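Local coordinates for DNA alpha-glucosyltransferase (Enterobacteria phage T4, PDB 1XV5), which is a phage-encoded glucosyltransferase of the GT-B clan, built on two parallel-stranded sheets and holding uridine-5'-diphosphate, at residues Gly204-Trp209 / Ser238-Ala243; Met262-Ala265 / Ala270-Leu273; Tyr213-Phe218 / Lys228-Glu233; His219-Lys224 / Asn352-Thr357. All coordinates share one frame; numbering follows the deposited sequence.

Contact 1. Residues Gly204-Trp209 / Ser238-Ala243. With UDP (uridine-5'-diphosphate), chain C.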
loop_
_atom_site.group_PDB
_atom_site.type_symbol
_atom_site.label_atom_id
_atom_site.label_comp_id
_atom_site.label_asym_id
_atom_site.label_seq_id
_atom_site.Cartn_x
_atom_site.Cartn_y
_atom_site.Cartn_z
ATOM N N GLY A 204 9.234 3.568 1.120
ATOM C CA GLY A 204 8.803 2.187 0.996
ATOM C C GLY A 204 9.246 1.378 2.203
ATOM O O GLY A 204 9.186 1.860 3.333
ATOM N N ARG A 205 9.676 0.140 1.964
ATOM C CA ARG A 205 10.161 -0.732 3.032
ATOM C C ARG A 205 11.194 -1.684 2.454
ATOM O O ARG A 205 11.383 -1.730 1.239
ATOM C CB ARG A 205 9.012 -1.496 3.701
ATOM C CG ARG A 205 8.065 -2.215 2.769
ATOM C CD ARG A 205 6.836 -2.672 3.547
ATOM N NE ARG A 205 5.851 -3.325 2.694
ATOM C CZ ARG A 205 5.964 -4.566 2.231
ATOM N NH1 ARG A 205 5.018 -5.072 1.456
ATOM N NH2 ARG A 205 7.018 -5.306 2.552
ATOM N N THR A 206 11.859 -2.447 3.314
ATOM C CA THR A 206 12.919 -3.325 2.847
ATOM C C THR A 206 12.509 -4.644 2.200
ATOM O O THR A 206 12.665 -5.722 2.777
ATOM C CB THR A 206 13.936 -3.594 3.981
ATOM O OG1 THR A 206 14.274 -2.352 4.614
ATOM C CG2 THR A 206 15.218 -4.208 3.413
ATOM N N THR A 207 11.980 -4.537 0.985
ATOM C CA THR A 207 11.581 -5.691 0.192
ATOM C C THR A 207 12.091 -5.334 -1.192
ATOM O O THR A 207 11.790 -4.266 -1.711
ATOM C CB THR A 207 10.062 -5.880 0.203
ATOM O OG1 THR A 207 9.652 -6.260 1.522
ATOM C CG2 THR A 207 9.653 -6.972 -0.773
ATOM N N THR A 208 12.881 -6.222 -1.782
ATOM C CA THR A 208 13.488 -5.923 -3.068
ATOM C C THR A 208 12.578 -5.489 -4.213
ATOM O O THR A 208 13.011 -4.705 -5.058
ATOM C CB THR A 208 14.397 -7.085 -3.528
ATOM O OG1 THR A 208 13.636 -8.291 -3.609
ATOM C CG2 THR A 208 15.538 -7.276 -2.528
ATOM N N TRP A 209 11.332 -5.959 -4.263
ATOM C CA TRP A 209 10.480 -5.511 -5.365
ATOM C C TRP A 209 10.034 -4.061 -5.217
ATOM O O TRP A 209 9.385 -3.513 -6.109
ATOM C CB TRP A 209 9.260 -6.428 -5.587
ATOM C CG TRP A 209 8.296 -6.626 -4.455
ATOM C CD1 TRP A 209 8.250 -7.692 -3.601
ATOM C CD2 TRP A 209 7.162 -5.807 -4.132
ATOM N NE1 TRP A 209 7.155 -7.595 -2.777
ATOM C CE2 TRP A 209 6.470 -6.448 -3.081
ATOM C CE3 TRP A 209 6.660 -4.598 -4.634
ATOM C CZ2 TRP A 209 5.297 -5.919 -2.520
ATOM C CZ3 TRP A 209 5.490 -4.073 -4.075
ATOM C CH2 TRP A 209 4.826 -4.737 -3.031
ATOM N N SER A 238 16.611 -6.040 8.708
ATOM C CA SER A 238 16.161 -7.415 8.535
ATOM C C SER A 238 17.224 -8.092 7.690
ATOM O O SER A 238 18.153 -7.436 7.222
ATOM C CB SER A 238 14.837 -7.435 7.770
ATOM O OG SER A 238 15.032 -6.950 6.449
ATOM N N PRO A 239 17.114 -9.416 7.492
ATOM C CA PRO A 239 18.125 -10.082 6.672
ATOM C C PRO A 239 18.259 -9.410 5.304
ATOM O O PRO A 239 19.357 -9.279 4.779
ATOM C CB PRO A 239 17.598 -11.507 6.582
ATOM C CG PRO A 239 17.015 -11.707 7.959
ATOM C CD PRO A 239 16.257 -10.402 8.179
ATOM N N ALA A 240 17.140 -8.976 4.733
ATOM C CA ALA A 240 17.184 -8.318 3.431
ATOM C C ALA A 240 17.997 -7.031 3.520
ATOM O O ALA A 240 18.766 -6.704 2.612
ATOM C CB ALA A 240 15.767 -8.016 2.942
ATOM N N PHE A 241 17.843 -6.297 4.617
ATOM C CA PHE A 241 18.593 -5.057 4.765
ATOM C C PHE A 241 20.083 -5.347 4.915
ATOM O O PHE A 241 20.923 -4.621 4.389
ATOM C CB PHE A 241 18.113 -4.258 5.982
ATOM C CG PHE A 241 18.698 -2.880 6.048
ATOM C CD1 PHE A 241 18.120 -1.836 5.331
ATOM C CD2 PHE A 241 19.885 -2.645 6.740
ATOM C CE1 PHE A 241 18.721 -0.574 5.292
ATOM C CE2 PHE A 241 20.492 -1.393 6.708
ATOM C CZ PHE A 241 19.909 -0.355 5.980
ATOM N N ILE A 242 20.411 -6.411 5.640
ATOM C CA ILE A 242 21.808 -6.774 5.858
ATOM C C ILE A 242 22.544 -7.004 4.540
ATOM O O ILE A 242 23.749 -6.766 4.438
ATOM C CB ILE A 242 21.903 -8.039 6.747
ATOM C CG1 ILE A 242 21.399 -7.702 8.154
ATOM C CG2 ILE A 242 23.341 -8.550 6.806
ATOM C CD1 ILE A 242 21.202 -8.902 9.053
ATOM N N ALA A 243 21.811 -7.450 3.528
ATOM C CA ALA A 243 22.402 -7.715 2.221
ATOM C C ALA A 243 23.008 -6.460 1.601
ATOM O O ALA A 243 23.957 -6.542 0.825
ATOM C CB ALA A 243 21.351 -8.302 1.287
HETATM N N1 UDP C . 4.221 3.698 5.623
HETATM C C2 UDP C . 4.403 4.454 6.764
HETATM N N3 UDP C . 5.596 4.249 7.408
HETATM C C4 UDP C . 6.608 3.387 7.027
HETATM C C5 UDP C . 6.346 2.650 5.829
HETATM C C6 UDP C . 5.188 2.825 5.185
HETATM O O2 UDP C . 3.573 5.252 7.167
HETATM O O4 UDP C . 7.629 3.311 7.710
HETATM C "C1'" UDP C . 2.954 3.855 4.901
HETATM C "C2'" UDP C . 3.094 4.328 3.458
HETATM O "O2'" UDP C . 3.277 5.726 3.395
HETATM C "C3'" UDP C . 1.768 3.842 2.888
HETATM C "C4'" UDP C . 1.631 2.472 3.551
HETATM O "O4'" UDP C . 2.343 2.587 4.813
HETATM O "O3'" UDP C . 0.720 4.704 3.331
HETATM C "C5'" UDP C . 2.203 1.315 2.755
HETATM O "O5'" UDP C . 1.298 0.950 1.720
HETATM P PA UDP C . 1.771 0.640 0.228
HETATM O O1A UDP C . 0.538 0.306 -0.514
HETATM O O2A UDP C . 2.623 1.762 -0.247
HETATM O O3A UDP C . 2.733 -0.679 0.334
HETATM P PB UDP C . 2.704 -1.976 1.337
HETATM O O1B UDP C . 3.156 -3.143 0.536
HETATM O O2B UDP C . 3.444 -1.615 2.567
HETATM O O3B UDP C . 1.169 -2.169 1.695
HETATM O O HOH W 1 12.867 -6.714 5.149
#

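Contact 2. Residues Met262-Ala265 / Ala270-Leu273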
loop_
_atom_site.group_PDB
_atom_site.type_symbol
_atom_site.label_atom_id
_atom_site.label_comp_id
_atom_site.label_asym_id
_atom_site.label_seq_id
_atom_site.Cartn_x
_atom_site.Cartn_y
_atom_site.Cartn_z
ATOM N N MET A 262 20.724 13.666 9.955
ATOM C CA MET A 262 20.851 13.363 8.537
ATOM C C MET A 262 21.649 14.440 7.828
ATOM O O MET A 262 21.443 15.632 8.052
ATOM C CB MET A 262 19.479 13.247 7.882
ATOM C CG MET A 262 19.027 11.827 7.685
ATOM S SD MET A 262 17.543 11.730 6.683
ATOM C CE MET A 262 16.420 10.995 7.870
ATOM N N ASN A 263 22.568 14.011 6.976
ATOM C CA ASN A 263 23.390 14.939 6.224
ATOM C C ASN A 263 22.741 15.087 4.851
ATOM O O ASN A 263 22.892 14.219 3.992
ATOM C CB ASN A 263 24.810 14.384 6.094
ATOM C CG ASN A 263 25.797 15.424 5.618
ATOM O OD1 ASN A 263 27.007 15.190 5.611
ATOM N ND2 ASN A 263 25.289 16.582 5.213
ATOM N N LEU A 264 22.011 16.182 4.653
ATOM C CA LEU A 264 21.318 16.417 3.390
ATOM C C LEU A 264 22.124 17.252 2.406
ATOM O O LEU A 264 21.590 17.766 1.421
ATOM C CB LEU A 264 19.973 17.093 3.656
ATOM C CG LEU A 264 19.060 16.334 4.626
ATOM C CD1 LEU A 264 17.719 17.042 4.732
ATOM C CD2 LEU A 264 18.870 14.907 4.137
ATOM N N ALA A 265 23.417 17.371 2.671
ATOM C CA ALA A 265 24.305 18.144 1.821
ATOM C C ALA A 265 24.829 17.304 0.657
ATOM O O ALA A 265 24.667 16.085 0.631
ATOM C CB ALA A 265 25.466 18.672 2.651
ATOM N N ALA A 270 23.536 7.720 0.446
ATOM C CA ALA A 270 22.097 7.794 0.666
ATOM C C ALA A 270 21.835 7.861 2.173
ATOM O O ALA A 270 22.472 7.151 2.953
ATOM C CB ALA A 270 21.414 6.573 0.065
ATOM N N GLN A 271 20.908 8.723 2.578
ATOM C CA GLN A 271 20.553 8.867 3.988
ATOM C C GLN A 271 19.286 8.047 4.191
ATOM O O GLN A 271 18.285 8.281 3.523
ATOM C CB GLN A 271 20.297 10.336 4.324
ATOM C CG GLN A 271 21.471 11.262 4.031
ATOM C CD GLN A 271 22.701 10.935 4.860
ATOM O OE1 GLN A 271 23.694 10.404 4.350
ATOM N NE2 GLN A 271 22.638 11.246 6.147
ATOM N N ILE A 272 19.332 7.096 5.120
ATOM C CA ILE A 272 18.206 6.199 5.362
ATOM C C ILE A 272 17.497 6.377 6.700
ATOM O O ILE A 272 18.142 6.510 7.736
ATOM C CB ILE A 272 18.670 4.722 5.298
ATOM C CG1 ILE A 272 19.526 4.492 4.046
ATOM C CG2 ILE A 272 17.466 3.789 5.338
ATOM C CD1 ILE A 272 18.884 4.955 2.768
ATOM N N LEU A 273 16.166 6.363 6.657
ATOM C CA LEU A 273 15.337 6.465 7.858
ATOM C C LEU A 273 14.716 5.077 8.017
ATOM O O LEU A 273 14.154 4.536 7.065
ATOM C CB LEU A 273 14.241 7.518 7.676
ATOM C CG LEU A 273 13.395 7.825 8.914
ATOM C CD1 LEU A 273 14.295 8.324 10.033
ATOM C CD2 LEU A 273 12.332 8.869 8.578
#

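Contact 3. Residues Tyr213-Phe218 / Lys228-Glu233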
loop_
_atom_site.group_PDB
_atom_site.type_symbol
_atom_site.label_atom_id
_atom_site.label_comp_id
_atom_site.label_asym_id
_atom_site.label_seq_id
_atom_site.Cartn_x
_atom_site.Cartn_y
_atom_site.Cartn_z
ATOM N N TYR A 213 17.256 -1.037 -4.348
ATOM C CA TYR A 213 18.585 -1.191 -4.939
ATOM C C TYR A 213 18.738 -0.260 -6.133
ATOM O O TYR A 213 19.819 0.272 -6.384
ATOM C CB TYR A 213 18.829 -2.631 -5.394
ATOM C CG TYR A 213 19.245 -3.557 -4.282
ATOM C CD1 TYR A 213 18.470 -4.664 -3.942
ATOM C CD2 TYR A 213 20.412 -3.319 -3.554
ATOM C CE1 TYR A 213 18.844 -5.516 -2.901
ATOM C CE2 TYR A 213 20.795 -4.160 -2.509
ATOM C CZ TYR A 213 20.007 -5.256 -2.189
ATOM O OH TYR A 213 20.379 -6.091 -1.152
ATOM N N GLN A 214 17.649 -0.073 -6.870
ATOM C CA GLN A 214 17.673 0.799 -8.033
ATOM C C GLN A 214 17.857 2.257 -7.624
ATOM O O GLN A 214 18.435 3.055 -8.372
ATOM C CB GLN A 214 16.394 0.607 -8.858
ATOM C CG GLN A 214 16.383 -0.704 -9.663
ATOM C CD GLN A 214 16.334 -1.964 -8.797
ATOM O OE1 GLN A 214 16.920 -2.992 -9.146
ATOM N NE2 GLN A 214 15.622 -1.894 -7.679
ATOM N N MET A 215 17.384 2.607 -6.431
ATOM C CA MET A 215 17.543 3.970 -5.935
ATOM C C MET A 215 19.017 4.193 -5.571
ATOM O O MET A 215 19.597 5.235 -5.890
ATOM C CB MET A 215 16.658 4.201 -4.706
ATOM C CG MET A 215 16.544 5.665 -4.292
ATOM S SD MET A 215 15.690 6.676 -5.532
ATOM C CE MET A 215 16.240 8.319 -5.067
ATOM N N PHE A 216 19.622 3.212 -4.903
ATOM C CA PHE A 216 21.034 3.310 -4.533
ATOM C C PHE A 216 21.862 3.474 -5.802
ATOM O O PHE A 216 22.802 4.270 -5.852
ATOM C CB PHE A 216 21.505 2.040 -3.811
ATOM C CG PHE A 216 21.083 1.953 -2.370
ATOM C CD1 PHE A 216 21.448 2.940 -1.459
ATOM C CD2 PHE A 216 20.356 0.856 -1.914
ATOM C CE1 PHE A 216 21.096 2.834 -0.112
ATOM C CE2 PHE A 216 20.002 0.743 -0.571
ATOM C CZ PHE A 216 20.372 1.732 0.330
ATOM N N ASP A 217 21.497 2.709 -6.827
ATOM C CA ASP A 217 22.197 2.729 -8.107
ATOM C C ASP A 217 22.063 4.099 -8.766
ATOM O O ASP A 217 23.046 4.666 -9.249
ATOM C CB ASP A 217 21.616 1.651 -9.028
ATOM C CG ASP A 217 22.505 1.356 -10.227
ATOM O OD1 ASP A 217 21.963 1.056 -11.311
ATOM O OD2 ASP A 217 23.743 1.404 -10.085
ATOM N N PHE A 218 20.846 4.633 -8.776
ATOM C CA PHE A 218 20.599 5.935 -9.386
ATOM C C PHE A 218 21.351 7.036 -8.643
ATOM O O PHE A 218 21.839 7.982 -9.256
ATOM C CB PHE A 218 19.096 6.241 -9.401
ATOM C CG PHE A 218 18.721 7.419 -10.265
ATOM C CD1 PHE A 218 19.078 7.455 -11.612
ATOM C CD2 PHE A 218 17.984 8.475 -9.742
ATOM C CE1 PHE A 218 18.700 8.529 -12.425
ATOM C CE2 PHE A 218 17.601 9.550 -10.542
ATOM C CZ PHE A 218 17.958 9.579 -11.886
ATOM N N LYS A 228 23.440 16.214 -5.944
ATOM C CA LYS A 228 22.105 16.066 -5.371
ATOM C C LYS A 228 22.145 15.190 -4.124
ATOM O O LYS A 228 23.146 14.524 -3.851
ATOM C CB LYS A 228 21.161 15.446 -6.401
ATOM C CG LYS A 228 21.206 16.103 -7.768
ATOM C CD LYS A 228 20.745 17.545 -7.716
ATOM C CE LYS A 228 20.743 18.159 -9.108
ATOM N NZ LYS A 228 20.141 19.522 -9.107
ATOM N N SER A 229 21.046 15.187 -3.375
ATOM C CA SER A 229 20.960 14.394 -2.157
ATOM C C SER A 229 19.862 13.348 -2.247
ATOM O O SER A 229 18.823 13.574 -2.868
ATOM C CB SER A 229 20.680 15.297 -0.953
ATOM O OG SER A 229 21.668 16.300 -0.831
ATOM N N THR A 230 20.099 12.204 -1.619
ATOM C CA THR A 230 19.121 11.131 -1.615
ATOM C C THR A 230 18.793 10.674 -0.207
ATOM O O THR A 230 19.682 10.461 0.619
ATOM C CB THR A 230 19.615 9.912 -2.420
ATOM O OG1 THR A 230 19.675 10.257 -3.809
ATOM C CG2 THR A 230 18.673 8.726 -2.237
ATOM N N VAL A 231 17.497 10.544 0.050
ATOM C CA VAL A 231 16.984 10.088 1.329
ATOM C C VAL A 231 16.048 8.934 1.004
ATOM O O VAL A 231 15.308 8.981 0.017
ATOM C CB VAL A 231 16.177 11.189 2.055
ATOM C CG1 VAL A 231 15.544 10.618 3.323
ATOM C CG2 VAL A 231 17.082 12.364 2.394
ATOM N N MET A 232 16.096 7.891 1.822
ATOM C CA MET A 232 15.245 6.732 1.626
ATOM C C MET A 232 14.594 6.438 2.968
ATOM O O MET A 232 15.270 6.126 3.949
ATOM C CB MET A 232 16.087 5.552 1.130
ATOM C CG MET A 232 16.801 5.867 -0.187
ATOM S SD MET A 232 17.938 4.588 -0.758
ATOM C CE MET A 232 16.802 3.334 -1.154
ATOM N N GLU A 233 13.271 6.553 3.008
ATOM C CA GLU A 233 12.527 6.348 4.241
ATOM C C GLU A 233 11.750 5.045 4.313
ATOM O O GLU A 233 11.133 4.629 3.336
ATOM C CB GLU A 233 11.542 7.505 4.459
ATOM C CG GLU A 233 12.172 8.884 4.622
ATOM C CD GLU A 233 11.158 9.939 5.047
ATOM O OE1 GLU A 233 10.214 9.587 5.777
ATOM O OE2 GLU A 233 11.309 11.120 4.667
#

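Contact 4. Residues His219-Lys224 / Asn352-Thr357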
loop_
_atom_site.group_PDB
_atom_site.type_symbol
_atom_site.label_atom_id
_atom_site.label_comp_id
_atom_site.label_asym_id
_atom_site.label_seq_id
_atom_site.Cartn_x
_atom_site.Cartn_y
_atom_site.Cartn_z
ATOM N N HIS A 219 21.445 6.919 -7.323
ATOM C CA HIS A 219 22.161 7.923 -6.550
ATOM C C HIS A 219 23.643 7.883 -6.908
ATOM O O HIS A 219 24.265 8.914 -7.162
ATOM C CB HIS A 219 22.014 7.669 -5.052
ATOM C CG HIS A 219 22.653 8.723 -4.205
ATOM N ND1 HIS A 219 23.574 8.437 -3.221
ATOM C CD2 HIS A 219 22.507 10.070 -4.203
ATOM C CE1 HIS A 219 23.970 9.561 -2.649
ATOM N NE2 HIS A 219 23.336 10.566 -3.227
ATOM N N GLU A 220 24.206 6.682 -6.924
ATOM C CA GLU A 220 25.621 6.515 -7.239
ATOM C C GLU A 220 25.993 6.980 -8.644
ATOM O O GLU A 220 26.995 7.674 -8.831
ATOM C CB GLU A 220 26.024 5.047 -7.069
ATOM C CG GLU A 220 27.461 4.741 -7.472
ATOM C CD GLU A 220 27.826 3.282 -7.259
ATOM O OE1 GLU A 220 27.879 2.845 -6.090
ATOM O OE2 GLU A 220 28.055 2.571 -8.262
ATOM N N LYS A 221 25.180 6.605 -9.626
ATOM C CA LYS A 221 25.453 6.946 -11.018
ATOM C C LYS A 221 25.112 8.357 -11.472
ATOM O O LYS A 221 25.828 8.927 -12.298
ATOM C CB LYS A 221 24.746 5.954 -11.944
ATOM C CG LYS A 221 25.262 4.530 -11.845
ATOM C CD LYS A 221 24.492 3.602 -12.765
ATOM C CE LYS A 221 25.024 2.178 -12.682
ATOM N NZ LYS A 221 24.194 1.253 -13.497
ATOM N N PHE A 222 24.029 8.924 -10.947
ATOM C CA PHE A 222 23.628 10.257 -11.374
ATOM C C PHE A 222 23.417 11.334 -10.321
ATOM O O PHE A 222 23.944 12.435 -10.453
ATOM C CB PHE A 222 22.365 10.161 -12.235
ATOM C CG PHE A 222 22.570 9.421 -13.524
ATOM C CD1 PHE A 222 22.480 8.036 -13.566
ATOM C CD2 PHE A 222 22.893 10.109 -14.689
ATOM C CE1 PHE A 222 22.708 7.343 -14.752
ATOM C CE2 PHE A 222 23.125 9.426 -15.883
ATOM C CZ PHE A 222 23.032 8.041 -15.913
ATOM N N LEU A 223 22.638 11.035 -9.288
ATOM C CA LEU A 223 22.356 12.033 -8.264
ATOM C C LEU A 223 23.572 12.514 -7.471
ATOM O O LEU A 223 23.808 13.718 -7.368
ATOM C CB LEU A 223 21.277 11.510 -7.307
ATOM C CG LEU A 223 19.949 11.126 -7.971
ATOM C CD1 LEU A 223 18.994 10.576 -6.921
ATOM C CD2 LEU A 223 19.337 12.334 -8.668
ATOM N N LYS A 224 24.354 11.593 -6.923
ATOM C CA LYS A 224 25.514 12.005 -6.138
ATOM C C LYS A 224 26.535 12.801 -6.953
ATOM O O LYS A 224 27.020 13.838 -6.499
ATOM C CB LYS A 224 26.193 10.796 -5.494
ATOM C CG LYS A 224 27.144 11.177 -4.365
ATOM C CD LYS A 224 27.834 9.960 -3.773
ATOM C CE LYS A 224 28.708 10.357 -2.599
ATOM N NZ LYS A 224 29.438 9.194 -2.019
ATOM N N ASN A 352 17.022 1.257 -18.171
ATOM C CA ASN A 352 17.810 1.096 -19.391
ATOM C C ASN A 352 18.255 2.429 -19.979
ATOM O O ASN A 352 18.994 2.469 -20.964
ATOM C CB ASN A 352 17.012 0.306 -20.425
ATOM C CG ASN A 352 16.912 -1.166 -20.077
ATOM O OD1 ASN A 352 15.998 -1.859 -20.521
ATOM N ND2 ASN A 352 17.862 -1.655 -19.286
ATOM N N ASP A 353 17.794 3.520 -19.378
ATOM C CA ASP A 353 18.170 4.850 -19.829
ATOM C C ASP A 353 17.997 5.835 -18.679
ATOM O O ASP A 353 17.195 6.769 -18.752
ATOM C CB ASP A 353 17.319 5.284 -21.025
ATOM C CG ASP A 353 17.869 6.526 -21.708
ATOM O OD1 ASP A 353 17.264 6.979 -22.700
ATOM O OD2 ASP A 353 18.907 7.050 -21.254
ATOM N N MET A 354 18.747 5.610 -17.607
ATOM C CA MET A 354 18.669 6.485 -16.450
ATOM C C MET A 354 19.157 7.886 -16.801
ATOM O O MET A 354 18.785 8.864 -16.151
ATOM C CB MET A 354 19.487 5.903 -15.296
ATOM C CG MET A 354 18.862 4.650 -14.693
ATOM S SD MET A 354 19.765 4.010 -13.279
ATOM C CE MET A 354 20.915 2.900 -14.098
ATOM N N GLU A 355 19.987 7.983 -17.835
ATOM C CA GLU A 355 20.491 9.282 -18.249
ATOM C C GLU A 355 19.308 10.149 -18.666
ATOM O O GLU A 355 19.209 11.310 -18.275
ATOM C CB GLU A 355 21.469 9.137 -19.419
ATOM C CG GLU A 355 22.080 10.458 -19.854
ATOM C CD GLU A 355 23.099 10.300 -20.964
ATOM O OE1 GLU A 355 23.647 11.328 -21.416
ATOM O OE2 GLU A 355 23.355 9.152 -21.385
ATOM N N SER A 356 18.406 9.571 -19.452
ATOM C CA SER A 356 17.226 10.293 -19.912
ATOM C C SER A 356 16.353 10.669 -18.719
ATOM O O SER A 356 15.773 11.753 -18.679
ATOM C CB SER A 356 16.426 9.428 -20.888
ATOM O OG SER A 356 15.252 10.096 -21.310
ATOM N N THR A 357 16.259 9.763 -17.753
ATOM C CA THR A 357 15.465 10.011 -16.559
ATOM C C THR A 357 16.026 11.205 -15.791
ATOM O O THR A 357 15.289 12.108 -15.403
ATOM C CB THR A 357 15.462 8.782 -15.629
ATOM O OG1 THR A 357 14.855 7.676 -16.306
ATOM C CG2 THR A 357 14.691 9.077 -14.349
#

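Contact 1. Residues Gly204-Trp209 / Ser238-Ala243
The hydroxyl of S238 faces T206 and serves two partners at once. OG gives its proton to a water 2.5 Å away. S238 is also the N-cap of the helix that starts at P239, and its OG accepts a weak capping bond from F241 N at 3.4 Å. The same water donates to T206 O at 2.6 Å, so the two segments are bridged through solvent, with no direct hydrogen bond between them. Serine suits this place because its short side chain, with OG between its own backbone N and carbonyl carbon (chi1 65°), turns back over the first helical turn.

T206 supplies the apolar half of the contact. Its methyl CG2, anti to the backbone N, rests on that turn 3.6 Å from F241 N, and it also meets the CB atoms of A240 and F241. OG1, on the other branch, is hydrogen-bonded to E236 O and also lies by the edge of the F241 ring. A beta-branched residue can thus serve both surfaces. T206 is also the centre of an inverse gamma turn, closed by T207 N to R205 O.

On the ligand side, R205 reaches out with its chain extended from CG to NE. It grips the terminal phosphate of UDP in a fork: NE bonds O2B at 3.0 Å and NH1 bonds O1B at 2.8 Å, with the phosphorus in the guanidinium plane.

The loop therefore runs between UDP and helix 239-246 on its way from strand 199-203 to helix 212-223. G204 pairs with E233 at the end of strand 229-233, and F241 packs on Y251 and Y253 of strand 251-254.

Contact 2. Residues Met262-Ala265 / Ala270-Leu273
M262 and Q271 lie side by side, running in opposite directions, where the connection between the neighbouring parallel strands 251-254 and 270-273 folds back over the sheet. This is the edge of the parallel sheet of a Rossmann-like GT-B domain, and the connection contains no helix.

M262 bends to fit. Its first torsion, -101°, lies well off a staggered value; the next is extended, and a bend at the sulfur (chi3 -118°) turns the methyl toward L273. On the way, CG and SD both lie 3.9 Å from Q271 CB. Methionine suits such a place, since its unbranched chain can take up a bend of this kind.

Q271 is buried, and its side chain is folded: after CG, which stands beside the backbone N, a bend at chi2 (-63°) swings the amide over N263. CG then lies 3.3 Å from N263 O and CD 3.4 Å from that same oxygen. This places the amide group against the loop backbone, near Y254 and E252. A glutamine is long enough to reach from strand to loop.

N263 adds its CB to the edge of this group, while the rest of its side chain leads off toward Q268. L264 makes a slight touch on Q271 through CD2, and its carbonyl oxygen is bonded by S229 OG of the next strand.

L273, with CG anti to its backbone N, crosses M262 at about a right angle. There the methyl CE of M262 meets CD1 of L273 at 4.0 Å.

Contact 3. Residues Tyr213-Phe218 / Lys228-Glu233
Helix 213-218 lies nearly antiparallel to strand 229-233, at 168°, with axes 9.9 Å apart, and M215 and M232 are the residues whose CA atoms come nearest.

M232 stands out from the strand on an extended chi2 and then folds at the sulfur (chi3 68°), which carries both SD and CE across one face of the F216 ring. SD is 3.9 Å from the ring centroid and 21° off its normal, a Met-aromatic contact. CE, 4.2 Å from the centroid and closer still to the normal, adds a CH-pi contact over the same ring. F216 leaves the helix pointing away from the strand, but its ring swings back to receive the methionine. An aromatic ring offers the polarisable sulfur a broad flat surface here.

M215 runs past M232 in the opposite direction, its CB 3.7 Å from M232 CE. A bend at chi2 then directs its tip at T230, where M215 CE and T230 CG2 meet end to end at 3.8 Å. The two methionines mould around each other, whereas the beta-branched threonine fits the extended strand and offers a small methyl.

All four residues are buried. W202 of strand 199-203 touches M215, and A270 of strand 270-273 touches both F216 and M232. This is the interior of a beta-alpha-beta unit, strand 199-203, helix 212-223 and strand 229-233, the repeating element of a Rossmann-like GT-B domain, with the helix laid over the parallel sheet.

Contact 4. Residues His219-Lys224 / Asn352-Thr357
F222 presses its ring on the first turn of helix 354-365, where two helices of one Rossmann-like GT-B domain meet near the surface. This is the tight part. M354 CB lies 3.6 Å from F222 CE1, and E355 CA sits 3.5 Å from F222 CE2. The carbonyl oxygen M354 O stands 4.2 Å above one face of the F222 ring, over its centre. A flat aromatic side chain suits a helix end like this, since it can cover backbone and CB atoms alike. M354 also leans inward on F218 and F349.

F222 lies in a wider pi-type turn of its helix, with K224 N bonded to H219 O at 2.7 Å.

The outer side is looser. K221 stretches its chain, extended beyond CG, past M354, bent at its sulfur, so that K221 NZ is 3.7 Å from the methyl CE of M354; the ammonium has its salt-bridge partner in D217, one turn earlier. Of the E355 side chain, CB meets the ring, while the extended chain carries the carboxylate away.

D353 caps the second helix: S356 N bonds D353 OD2 at 3.1 Å, from above the carboxylate plane.

In the fold
Strand 199-203 leads into 204-209, and contact 1 closes the loop that ends at helix 239-246. Contact 3 nests inside that loop, folding helix 212-223 onto strand 229-233. Contact 2 follows later in series, bringing the connection after strand 251-254 back against strand 270-273 across four residues, and it joins contact 3 through the sheet, where the backbones of Q271 and M232 pair. Contact 4 spans the longest stretch, from the end of helix 212-223 to helix 354-365; it crosses contacts 1 and 3 and encloses contact 2. Together they tie one parallel-sheet domain from its UDP-facing loops to its outer helices, with helix 212-223 common to contacts 3 and 4.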